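Local atomic coordinates of Two-component system response regulator (Bacteroides fragilis, PDB entry 2QR3), a protein that probably acts as a two-component response regulator of transcription, this part being its N-terminal signal receiver domain, which is probably phosphorylated. Residues L94-R97 with G98-G102. Residues are numbered along the deposited sequence; the frame is centred on the assembly and turned at random.
Sequences LAVR and GIKEG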
ATOM      1  N   LEU A  94     -12.775  -8.719  -2.788  1.00 18.77           N
ATOM      2  CA  LEU A  94     -11.739  -8.917  -1.767  1.00 18.13           C
ATOM      3  C   LEU A  94     -11.237  -7.586  -1.175  1.00 18.27           C
ATOM      4  O   LEU A  94     -10.930  -7.528   0.009  1.00 17.33           O
ATOM      5  CB  LEU A  94     -10.559  -9.711  -2.366  1.00 19.60           C
ATOM      6  CG  LEU A  94     -10.955 -11.112  -2.858  1.00 18.95           C
ATOM      7  CD1 LEU A  94      -9.668 -11.822  -3.348  1.00 24.49           C
ATOM      8  CD2 LEU A  94     -11.654 -11.940  -1.789  1.00 23.59           C
ATOM      9  N   ALA A  95     -11.216  -6.520  -1.977  1.00 17.59           N
ATOM     10  CA  ALA A  95     -10.869  -5.186  -1.455  1.00 17.06           C
ATOM     11  C   ALA A  95     -11.929  -4.706  -0.444  1.00 17.48           C
ATOM     12  O   ALA A  95     -11.579  -4.229   0.622  1.00 16.30           O
ATOM     13  CB  ALA A  95     -10.719  -4.180  -2.565  1.00 17.57           C
ATOM     14  N   VAL A  96     -13.208  -4.897  -0.759  1.00 16.43           N
ATOM     15  CA  VAL A  96     -14.282  -4.568   0.162  1.00 16.31           C
ATOM     16  C   VAL A  96     -14.122  -5.400   1.443  1.00 16.44           C
ATOM     17  O   VAL A  96     -14.251  -4.872   2.537  1.00 15.75           O
ATOM     18  CB  VAL A  96     -15.670  -4.749  -0.532  1.00 15.94           C
ATOM     19  CG1 VAL A  96     -16.806  -4.627   0.486  1.00 17.45           C
ATOM     20  CG2 VAL A  96     -15.805  -3.689  -1.628  1.00 17.06           C
ATOM     21  N   ARG A  97     -13.809  -6.687   1.326  1.00 16.43           N
ATOM     22  CA  ARG A  97     -13.560  -7.498   2.529  1.00 17.70           C
ATOM     23  C   ARG A  97     -12.372  -6.939   3.307  1.00 16.93           C
ATOM     24  O   ARG A  97     -12.396  -6.907   4.543  1.00 17.32           O
ATOM     25  CB  ARG A  97     -13.330  -8.961   2.151  1.00 19.39           C
ATOM     26  CG  ARG A  97     -13.048  -9.873   3.321  1.00 22.09           C
ATOM     27  CD  ARG A  97     -12.988 -11.298   2.803  1.00 29.04           C
ATOM     28  NE  ARG A  97     -12.094 -12.089   3.636  1.00 36.73           N
ATOM     29  CZ  ARG A  97     -11.717 -13.333   3.354  1.00 40.85           C
ATOM     30  NH1 ARG A  97     -12.177 -13.940   2.260  1.00 39.12           N
ATOM     31  NH2 ARG A  97     -10.884 -13.966   4.178  1.00 42.22           N
ATOM     32  N   GLY A  98     -11.347  -6.475   2.584  1.00 15.85           N
ATOM     33  CA  GLY A  98     -10.204  -5.788   3.230  1.00 16.64           C
ATOM     34  C   GLY A  98     -10.611  -4.616   4.118  1.00 16.51           C
ATOM     35  O   GLY A  98     -10.108  -4.485   5.248  1.00 17.30           O
ATOM     36  N   ILE A  99     -11.494  -3.750   3.611  1.00 15.36           N
ATOM     37  CA  ILE A  99     -12.014  -2.620   4.393  1.00 14.74           C
ATOM     38  C   ILE A  99     -12.669  -3.176   5.672  1.00 15.64           C
ATOM     39  O   ILE A  99     -12.476  -2.675   6.794  1.00 15.86           O
ATOM     40  CB  ILE A  99     -13.057  -1.781   3.597  1.00 14.81           C
ATOM     41  CG1 ILE A  99     -12.400  -1.183   2.327  1.00 14.09           C
ATOM     42  CG2 ILE A  99     -13.724  -0.721   4.519  1.00 14.83           C
ATOM     43  CD1 ILE A  99     -11.085  -0.409   2.584  1.00 13.78           C
ATOM     44  N   LYS A 100     -13.481  -4.202   5.497  1.00 15.30           N
ATOM     45  CA  LYS A 100     -14.140  -4.830   6.675  1.00 18.03           C
ATOM     46  C   LYS A 100     -13.119  -5.316   7.697  1.00 19.37           C
ATOM     47  O   LYS A 100     -13.382  -5.307   8.915  1.00 21.02           O
ATOM     48  CB  LYS A 100     -14.993  -6.013   6.239  1.00 17.49           C
ATOM     49  CG  LYS A 100     -16.226  -5.580   5.478  1.00 17.24           C
ATOM     50  CD  LYS A 100     -16.907  -6.781   4.836  1.00 18.26           C
ATOM     51  CE  LYS A 100     -18.031  -6.275   3.955  1.00 19.24           C
ATOM     52  NZ  LYS A 100     -18.804  -7.433   3.383  1.00 17.37           N
ATOM     53  N   GLU A 101     -11.968  -5.730   7.201  1.00 20.32           N
ATOM     54  CA  GLU A 101     -10.931  -6.362   8.028  1.00 22.41           C
ATOM     55  C   GLU A 101      -9.843  -5.359   8.443  1.00 23.05           C
ATOM     56  O   GLU A 101      -8.781  -5.745   8.955  1.00 24.53           O
ATOM     57  CB  GLU A 101     -10.345  -7.589   7.318  1.00 23.17           C
ATOM     58  CG  GLU A 101     -11.381  -8.750   7.083  1.00 23.63           C
ATOM     59  CD  GLU A 101     -10.806  -9.989   6.382  1.00 26.04           C
ATOM     60  OE1 GLU A 101      -9.594 -10.025   5.999  1.00 28.27           O
ATOM     61  OE2 GLU A 101     -11.575 -10.969   6.234  1.00 28.18           O
ATOM     62  N   GLY A 102     -10.093  -4.075   8.180  1.00 22.02           N
ATOM     63  CA  GLY A 102      -9.318  -2.989   8.771  1.00 21.67           C
ATOM     64  C   GLY A 102      -8.358  -2.241   7.845  1.00 21.13           C
ATOM     65  O   GLY A 102      -7.605  -1.385   8.318  1.00 21.95           O
TER
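The carboxylate of Glu-101 comes to the edge of the Arg-97 guanidinium, not over a face: OE2 of Glu-101 lies close to the guanidinium plane. The carboxylate is met differently, because NE of Arg-97 sits above its plane, 46° out of it, and the two flat groups are turned 68° apart. NE of Arg-97 to OE2 of Glu-101 measures 2.9 Å with a nearly straight N-H, which makes the pair a hydrogen-bonded i to i+4 salt bridge across the C-terminal end of the helix, from its last turn to the first residue beyond it. NE does the gripping, since NH2 of Arg-97 stays 3.7 Å from the same OE2. The torsions explain the meeting: Arg-97 has CG anti to its own N (chi1 179°) and runs extended to NE, while Glu-101 has CG anti to its carbonyl carbon and an extended chain beyond, which carries the carboxylate to the Arg-97 side chain. The aliphatic part of Arg-97 shares in the contact, its CG lying 3.4 Å from OE2 of Glu-101.

One residue earlier, the extended Lys-100 chain crosses Val-96 at a slant, its CE 4.0 Å from CG1 of Val-96, a slight aliphatic touch. Beneath these side chains the helix bonds continue, from Gly-98 N to Leu-94 O (2.8 Å) and from Lys-100 N to Val-96 O (3.1 Å); Glu-101 N to Arg-97 O is weak, as the helix is ending. Gly-102, at positive phi, is the C' residue of a Schellman motif: its N bonds to Ile-99 O, and Gly-98 O accepts from the next residue.

This is the C-terminal end of helix 92-100 in the beta-alpha-beta unit between strands 83-88 and 105-109 of the CheY-like receiver fold. Ala-95, Val-96 and Ile-99 rest on Phe-106 of strand 105-109, whereas Arg-97 and Glu-101 both touch Leu-68 of helix 67-77.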